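Local structure of peroxisomal fatty acid beta-oxidation multifunctional protein MFP2 (Arabidopsis thaliana, 2WTB) at residues L286-V289 with F290-R294; K279-T282 with T283-L286; S469-V472 with I473-L477; K625-I628 with E629-F633. The protein catalyses hydration of long-chain enoyl-CoA and NAD-dependent oxidation of 3-hydroxyacyl-CoA in peroxisomal fatty acid beta-oxidation during seed germination. One frame throughout, in Å; residues are numbered along the deposited sequence.

Contact 1 of 4, residues L286-V289 with F290-R294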
# COMPACT_ATOMS: atom_id res chain seq x y z
N LEU A 286 3.84 9.55 4.80
CA LEU A 286 2.68 8.71 4.52
C LEU A 286 1.81 9.29 3.41
O LEU A 286 1.22 8.56 2.62
CB LEU A 286 1.84 8.50 5.79
CG LEU A 286 2.43 7.56 6.84
CD1 LEU A 286 1.55 7.54 8.08
CD2 LEU A 286 2.59 6.16 6.27
N ILE A 287 1.72 10.62 3.37
CA ILE A 287 0.96 11.30 2.34
C ILE A 287 1.64 11.14 0.98
O ILE A 287 0.98 10.91 -0.03
CB ILE A 287 0.78 12.80 2.66
CG1 ILE A 287 -0.26 12.99 3.76
CG2 ILE A 287 0.37 13.57 1.42
CD1 ILE A 287 -0.38 14.42 4.25
N HIS A 288 2.96 11.25 0.97
CA HIS A 288 3.74 11.08 -0.25
C HIS A 288 3.61 9.66 -0.80
O HIS A 288 3.54 9.46 -2.01
CB HIS A 288 5.21 11.42 -0.00
CG HIS A 288 6.10 11.18 -1.18
ND1 HIS A 288 6.76 9.98 -1.38
CD2 HIS A 288 6.44 11.98 -2.22
CE1 HIS A 288 7.47 10.06 -2.49
NE2 HIS A 288 7.30 11.25 -3.02
N VAL A 289 3.58 8.69 0.11
CA VAL A 289 3.43 7.29 -0.27
C VAL A 289 2.05 7.04 -0.88
O VAL A 289 1.89 6.21 -1.77
CB VAL A 289 3.64 6.35 0.94
CG1 VAL A 289 3.32 4.91 0.56
CG2 VAL A 289 5.06 6.47 1.46
N PHE A 290 1.06 7.78 -0.38
CA PHE A 290 -0.30 7.66 -0.88
C PHE A 290 -0.39 8.03 -2.36
O PHE A 290 -0.91 7.26 -3.17
CB PHE A 290 -1.25 8.52 -0.05
CG PHE A 290 -2.60 8.72 -0.68
CD1 PHE A 290 -3.55 7.71 -0.65
CD2 PHE A 290 -2.92 9.92 -1.30
CE1 PHE A 290 -4.79 7.90 -1.23
CE2 PHE A 290 -4.16 10.11 -1.87
CZ PHE A 290 -5.10 9.10 -1.84
N PHE A 291 0.12 9.20 -2.71
CA PHE A 291 0.09 9.67 -4.09
C PHE A 291 1.01 8.86 -5.00
O PHE A 291 0.63 8.49 -6.11
CB PHE A 291 0.45 11.16 -4.16
CG PHE A 291 -0.58 12.06 -3.54
CD1 PHE A 291 -1.65 12.52 -4.28
CD2 PHE A 291 -0.47 12.44 -2.22
CE1 PHE A 291 -2.60 13.34 -3.71
CE2 PHE A 291 -1.41 13.27 -1.64
CZ PHE A 291 -2.48 13.72 -2.39
N SER A 292 2.22 8.59 -4.52
CA SER A 292 3.21 7.83 -5.27
C SER A 292 2.69 6.44 -5.63
O SER A 292 3.01 5.91 -6.70
CB SER A 292 4.52 7.72 -4.49
OG SER A 292 5.16 8.98 -4.39
N GLN A 293 1.90 5.86 -4.74
CA GLN A 293 1.22 4.60 -5.03
C GLN A 293 0.38 4.73 -6.29
O GLN A 293 0.32 3.81 -7.11
CB GLN A 293 0.33 4.20 -3.85
CG GLN A 293 -0.84 3.33 -4.23
CD GLN A 293 -0.41 1.96 -4.73
OE1 GLN A 293 -1.00 1.41 -5.66
NE2 GLN A 293 0.62 1.41 -4.11
N ARG A 294 -0.26 5.88 -6.45
CA ARG A 294 -1.16 6.12 -7.57
C ARG A 294 -0.42 6.37 -8.89
O ARG A 294 -0.88 5.96 -9.95
CB ARG A 294 -2.05 7.32 -7.27
CG ARG A 294 -3.15 7.05 -6.27
CD ARG A 294 -4.09 8.24 -6.19
NE ARG A 294 -5.32 7.93 -5.48
CZ ARG A 294 -6.42 8.67 -5.55
NH1 ARG A 294 -6.43 9.76 -6.31
NH2 ARG A 294 -7.50 8.33 -4.87

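Contact 2 of 4, residues K279-T282 with T283-L286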
# COMPACT_ATOMS: atom_id res chain seq x y z
N LYS A 279 1.84 18.48 10.40
CA LYS A 279 3.19 19.02 10.36
C LYS A 279 4.25 17.96 10.66
O LYS A 279 5.45 18.22 10.53
CB LYS A 279 3.32 20.20 11.32
CG LYS A 279 2.36 21.33 11.02
CD LYS A 279 2.41 22.42 12.09
CE LYS A 279 1.31 23.45 11.87
NZ LYS A 279 1.34 24.52 12.91
N LEU A 280 3.81 16.77 11.06
CA LEU A 280 4.73 15.67 11.34
C LEU A 280 5.48 15.26 10.07
O LEU A 280 4.95 15.34 8.97
CB LEU A 280 3.98 14.47 11.91
CG LEU A 280 3.34 14.64 13.29
CD1 LEU A 280 2.51 13.42 13.64
CD2 LEU A 280 4.41 14.89 14.35
N ASP A 281 6.72 14.82 10.25
CA ASP A 281 7.55 14.39 9.13
C ASP A 281 7.18 13.00 8.62
O ASP A 281 7.47 12.65 7.48
CB ASP A 281 9.04 14.43 9.50
CG ASP A 281 9.63 15.82 9.41
OD1 ASP A 281 8.90 16.75 9.01
OD2 ASP A 281 10.83 15.99 9.73
N THR A 282 6.52 12.23 9.47
CA THR A 282 6.11 10.88 9.10
C THR A 282 4.76 10.87 8.38
O THR A 282 4.44 9.92 7.66
CB THR A 282 6.02 9.97 10.33
OG1 THR A 282 5.20 10.59 11.33
CG2 THR A 282 7.40 9.72 10.89
N THR A 283 3.97 11.91 8.59
CA THR A 283 2.68 12.01 7.92
C THR A 283 2.88 12.58 6.51
O THR A 283 2.13 12.24 5.60
CB THR A 283 1.69 12.88 8.71
OG1 THR A 283 2.01 14.27 8.55
CG2 THR A 283 1.75 12.52 10.19
N LYS A 284 3.88 13.43 6.36
CA LYS A 284 4.27 13.91 5.04
C LYS A 284 4.79 12.72 4.24
O LYS A 284 4.59 12.63 3.03
CB LYS A 284 5.36 14.98 5.14
CG LYS A 284 4.91 16.26 5.81
CD LYS A 284 6.09 17.20 6.02
CE LYS A 284 5.68 18.46 6.78
NZ LYS A 284 6.84 19.35 7.04
N GLY A 285 5.47 11.82 4.94
CA GLY A 285 5.97 10.60 4.34
C GLY A 285 4.83 9.69 3.92
O GLY A 285 4.84 9.13 2.83
N LEU A 286 3.84 9.55 4.80
CA LEU A 286 2.68 8.71 4.52
C LEU A 286 1.81 9.29 3.41
O LEU A 286 1.22 8.56 2.62
CB LEU A 286 1.84 8.50 5.79
CG LEU A 286 2.43 7.56 6.84
CD1 LEU A 286 1.55 7.54 8.08
CD2 LEU A 286 2.59 6.16 6.27

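Contact 3 of 4, residues S469-V472 with I473-L477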
# COMPACT_ATOMS: atom_id res chain seq x y z
N SER A 469 6.61 -3.23 -26.97
CA SER A 469 5.66 -2.27 -27.51
C SER A 469 4.82 -1.64 -26.40
O SER A 469 4.44 -2.30 -25.44
CB SER A 469 4.75 -2.93 -28.54
OG SER A 469 3.82 -3.80 -27.91
N ALA A 470 4.54 -0.35 -26.55
CA ALA A 470 3.75 0.38 -25.56
C ALA A 470 2.43 -0.33 -25.27
O ALA A 470 2.00 -0.39 -24.12
CB ALA A 470 3.49 1.80 -26.04
N GLN A 471 1.80 -0.87 -26.31
CA GLN A 471 0.50 -1.51 -26.16
C GLN A 471 0.55 -2.74 -25.26
O GLN A 471 -0.41 -3.03 -24.55
CB GLN A 471 -0.08 -1.88 -27.53
CG GLN A 471 -1.37 -2.69 -27.46
CD GLN A 471 -2.54 -1.89 -26.93
OE1 GLN A 471 -2.85 -0.80 -27.43
NE2 GLN A 471 -3.22 -2.42 -25.92
N VAL A 472 1.67 -3.45 -25.29
CA VAL A 472 1.85 -4.61 -24.42
C VAL A 472 2.01 -4.16 -22.96
O VAL A 472 1.48 -4.79 -22.05
CB VAL A 472 3.05 -5.47 -24.85
CG1 VAL A 472 3.34 -6.55 -23.81
CG2 VAL A 472 2.79 -6.10 -26.20
N ILE A 473 2.75 -3.07 -22.76
CA ILE A 473 2.94 -2.52 -21.43
C ILE A 473 1.62 -2.03 -20.85
O ILE A 473 1.29 -2.31 -19.70
CB ILE A 473 3.96 -1.37 -21.45
CG1 ILE A 473 5.36 -1.91 -21.74
CG2 ILE A 473 3.94 -0.63 -20.13
CD1 ILE A 473 6.40 -0.83 -21.97
N VAL A 474 0.86 -1.29 -21.66
CA VAL A 474 -0.45 -0.82 -21.26
C VAL A 474 -1.36 -1.99 -20.90
O VAL A 474 -2.16 -1.90 -19.97
CB VAL A 474 -1.11 0.03 -22.37
CG1 VAL A 474 -2.62 0.08 -22.20
CG2 VAL A 474 -0.51 1.43 -22.39
N ASP A 475 -1.21 -3.10 -21.62
CA ASP A 475 -1.98 -4.30 -21.34
C ASP A 475 -1.62 -4.88 -19.97
O ASP A 475 -2.49 -5.06 -19.12
CB ASP A 475 -1.74 -5.36 -22.42
CG ASP A 475 -2.43 -5.02 -23.73
OD1 ASP A 475 -3.39 -4.22 -23.71
OD2 ASP A 475 -2.01 -5.55 -24.78
N LEU A 476 -0.34 -5.15 -19.78
CA LEU A 476 0.16 -5.74 -18.54
C LEU A 476 -0.10 -4.81 -17.36
O LEU A 476 -0.52 -5.24 -16.29
CB LEU A 476 1.65 -6.04 -18.68
CG LEU A 476 2.18 -7.20 -17.86
CD1 LEU A 476 1.10 -8.23 -17.65
CD2 LEU A 476 3.38 -7.81 -18.55
N LEU A 477 0.15 -3.52 -17.58
CA LEU A 477 -0.10 -2.50 -16.58
C LEU A 477 -1.53 -2.62 -16.05
O LEU A 477 -1.79 -2.38 -14.87
CB LEU A 477 0.12 -1.11 -17.19
CG LEU A 477 0.54 0.04 -16.28
CD1 LEU A 477 1.59 -0.41 -15.28
CD2 LEU A 477 1.07 1.19 -17.13

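Contact 4 of 4, residues K625-I628 with E629-F633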
# COMPACT_ATOMS: atom_id res chain seq x y z
N LYS A 625 22.61 4.62 14.48
CA LYS A 625 22.51 5.56 13.38
C LYS A 625 23.54 5.23 12.29
O LYS A 625 23.23 5.26 11.10
CB LYS A 625 22.73 7.00 13.88
CG LYS A 625 22.78 8.03 12.76
CD LYS A 625 23.06 9.43 13.30
CE LYS A 625 23.04 10.45 12.17
NZ LYS A 625 23.34 11.83 12.65
N ASP A 626 24.75 4.89 12.73
CA ASP A 626 25.84 4.57 11.81
C ASP A 626 25.60 3.25 11.07
O ASP A 626 25.85 3.16 9.87
CB ASP A 626 27.17 4.52 12.56
CG ASP A 626 27.60 5.88 13.07
OD1 ASP A 626 27.04 6.89 12.59
OD2 ASP A 626 28.49 5.94 13.95
N ILE A 627 25.12 2.24 11.79
CA ILE A 627 24.77 0.97 11.17
C ILE A 627 23.79 1.22 10.03
O ILE A 627 24.03 0.83 8.89
CB ILE A 627 24.12 -0.01 12.16
CG1 ILE A 627 25.17 -0.60 13.10
CG2 ILE A 627 23.41 -1.12 11.41
CD1 ILE A 627 24.60 -1.57 14.11
N ILE A 628 22.70 1.89 10.35
CA ILE A 628 21.69 2.24 9.36
C ILE A 628 22.31 3.05 8.22
O ILE A 628 22.10 2.74 7.05
CB ILE A 628 20.54 3.04 10.00
CG1 ILE A 628 19.75 2.15 10.96
CG2 ILE A 628 19.62 3.60 8.93
CD1 ILE A 628 18.75 2.90 11.81
N GLU A 629 23.08 4.07 8.57
CA GLU A 629 23.64 4.97 7.56
C GLU A 629 24.62 4.28 6.61
O GLU A 629 24.69 4.63 5.43
CB GLU A 629 24.29 6.19 8.21
CG GLU A 629 23.29 7.22 8.73
CD GLU A 629 23.90 8.59 8.92
OE1 GLU A 629 25.14 8.71 8.86
OE2 GLU A 629 23.13 9.56 9.13
N MET A 630 25.37 3.31 7.11
CA MET A 630 26.34 2.60 6.29
C MET A 630 25.68 1.47 5.50
O MET A 630 26.27 0.92 4.56
CB MET A 630 27.48 2.04 7.15
CG MET A 630 28.30 3.10 7.86
SD MET A 630 29.84 2.46 8.55
CE MET A 630 30.77 2.14 7.06
N THR A 631 24.46 1.12 5.88
CA THR A 631 23.75 0.03 5.23
C THR A 631 22.74 0.54 4.20
O THR A 631 22.39 -0.18 3.27
CB THR A 631 23.03 -0.86 6.28
OG1 THR A 631 24.00 -1.45 7.15
CG2 THR A 631 22.23 -1.96 5.61
N PHE A 632 22.29 1.78 4.38
CA PHE A 632 21.23 2.32 3.54
C PHE A 632 21.68 3.38 2.54
O PHE A 632 21.11 3.51 1.46
CB PHE A 632 20.09 2.86 4.40
CG PHE A 632 19.14 1.80 4.87
CD1 PHE A 632 18.16 1.32 4.02
CD2 PHE A 632 19.23 1.28 6.14
CE1 PHE A 632 17.29 0.34 4.44
CE2 PHE A 632 18.36 0.30 6.57
CZ PHE A 632 17.39 -0.18 5.72
N PHE A 633 22.71 4.13 2.90
CA PHE A 633 23.25 5.15 2.00
C PHE A 633 23.78 4.54 0.70
O PHE A 633 23.62 5.12 -0.37
CB PHE A 633 24.31 6.00 2.71
CG PHE A 633 23.74 7.08 3.58
CD1 PHE A 633 22.50 6.92 4.17
CD2 PHE A 633 24.44 8.25 3.81
CE1 PHE A 633 21.97 7.91 4.97
CE2 PHE A 633 23.92 9.24 4.62
CZ PHE A 633 22.68 9.07 5.20

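Contact 1 of 4, residues L286-V289 with F290-R294
Leu-286 to Val-289 each give their carbonyl to an amide four residues on, Leu-286 O to Phe-290 N first, in one unbroken alpha-helix. The straightest of these bonds is Phe-291 N to Ile-287 O, with 163° at the hydrogen. His-288 O is gripped twice by one residue: Ser-292 N at 3.0 Å and Ser-292 OG at 2.9 Å come to it from opposite faces of the carbonyl plane. The hydroxyl can fold back in this way because OG stands beside its own backbone N, anti to the carbonyl carbon (chi1 -68°). The same OG also lies over one face of the His-288 imidazole, 3.2 Å above its plane and displaced toward CE1. This helix, 281-294, bridges the N-terminal hydratase part and the dehydrogenase part: Phe-290 touches Leu-142, whereas Ser-292 packs on Ala-652 and Ile-656 of helix 651-662, and the His-288 ring meets that of Phe-673. On another side Ile-287 and Phe-291 run alongside each other, with the methyl CG2 at the ring edge, 3.6 Å from CE2. The face of the same Phe-291 ring receives CD2 of Phe-290, 3.6 Å above its centre. CZ of Phe-290 in turn sits over one face of the Arg-294 guanidinium, toward its rim. Gln-293 turns its amide outside the contact, and its OE1 is hydrogen-bonded to Thr-486 OG1.

Contact 2 of 4, residues K279-T282 with T283-L286
The carboxylate of Asp-281 turns OD1 toward Lys-284 NZ, 3.9 Å away, a long salt bridge. The peptide plane of Thr-282 is met from above its face: Leu-286 N donates to Thr-282 O at 2.9 Å, 38° out of the carbonyl plane. The two bonds before it are weaker: Gly-285 N to Asp-281 O, and Lys-284 N to Leu-280 O (3.4 Å). This is the start of helix 281-294, where the extended backbone of Leu-280 (psi 147°) gives way to helical angles. Thr-283 folds back over that entry. The methyl CG2 of Thr-283 lies 3.4 Å from Leu-280 CB and also touches CD1, while Thr-283 OG1, set between its own N and carbonyl carbon (chi1 76°), reaches 3.2 Å from Leu-280 O and is hydrogen-bonded to Val-277 O. Replacing Thr-283 with an alanine would probably leave Val-277 O without its hydroxyl partner and open a gap beside the side chain of Leu-280. Lys-284 stretches out fully, its CG passing 3.3 Å from Leu-280 O on the way to Asp-281. Toward the rest of the chain Leu-280 packs on Met-250 of helix 247-260, Leu-286 reaches His-247 of that helix, and Thr-282 rests against Tyr-667.

Contact 3 of 4, residues S469-V472 with I473-L477
Val-472 and Leu-476 form the tight side of the first two turns of the helix. Leu-476 N gives a nearly linear bond to Val-472 O, 2.9 Å with 172° at the hydrogen, and both side chains are buried against Val-446 of strand 445-450. Ile-473 adds to the same side: its amide donates to Ser-469 O, and its side chain reaches Arg-464 and Val-489. The segment opens helix 470-482, the helical limb of the beta-alpha-beta crossover from strand 459-464 to strand 486-491 in the NAD-binding domain. Ser-469 is its N-cap, with OG accepting a weak bond of 3.4 Å from Val-472 N. The looser side carries the partly exposed Gln-471 and Val-474. There, Val-474 contributes mainly its backbone, donating to Ala-470 O at 2.9 Å. Gln-471 CG is anti to its backbone N (chi1 174°) and the chain bends at chi2, which swings the amide from this looser side across to the buried Asp-475 one turn later. Gln-471 NE2 reaches Asp-475 OD1 at 2.9 Å with the acceptor in the amide plane, yet it approaches from above the carboxylate, the two planes standing 49° apart. Two further partners hold this polar pair, since NE2 also donates to Val-308 O and OD2 forms a salt bridge with Arg-310. An alanine in place of Asp-475 would probably leave the Arg-310 guanidinium without its charged mate and allow the Gln-471 amide more rotation. Asp-475 OD2 lies only 3.0 Å from Gln-471 O, an acceptor-acceptor approach that the cationic guanidinium may offset.

Contact 4 of 4, residues K625-I628 with E629-F633
Helix 624-644, part of the helical C-terminal region, is packed among helices 498-514, 519-529 and 680-694, and Lys-625 to Phe-633 form its first turns. Ile-628 O takes two amides. Phe-632 N meets Ile-628 O nearly along the C=O axis at 2.8 Å, and Thr-631 N meets it at 3.1 Å, 67° out of the carbonyl plane. The bond of Thr-631 N to Ile-627 O is weak, but Thr-631 OG1, anti to its carbonyl carbon (chi1 -63°), donates to the same oxygen at 2.9 Å. One residue on, the Phe-632 ring presents an edge to Ile-628, with CD2 3.6 Å from the methyl CG2 and Ile-628 O in the ring plane. That ring also meets Phe-529 and Tyr-505. On another side the chains of Lys-625 and Glu-629 run alongside each other, Lys-625 CE lying 3.2 Å from Glu-629 OE2. Lys-625 NZ, however, stays 4.2 Å from Glu-629 OE2, beyond a salt bridge, and Glu-629 OE1 is hydrogen-bonded to Tyr-682 OH. With Asp-626 OD1 4.6 Å from Glu-629 OE1, the buried glutamate probably relies on Tyr-682 and the nearby lysine charge to offset this like-charged neighbour.

In the fold
Contacts 1 and 2 are successive parts of helix 281-294, with centres 11 Å apart and Leu-286 in common. The Leu-286 side chain lies about 10 Å from that of Glu-139, the predicted proton acceptor of the hydratase site, so the residue the two contacts share is the one placed near that site, though the two side chains do not touch. Contact 3 belongs to the dehydrogenase domain, its nearest atoms about 9 Å from contact 1. Gln-293 of contact 1 reaches the strand, 486-491, that follows contact 3's helix. Contact 4 lies in the C-terminal helices, its centre 21 Å from that of contact 2 and 38 Å from that of contact 3; both 3 and 4 are remote from the annotated sites.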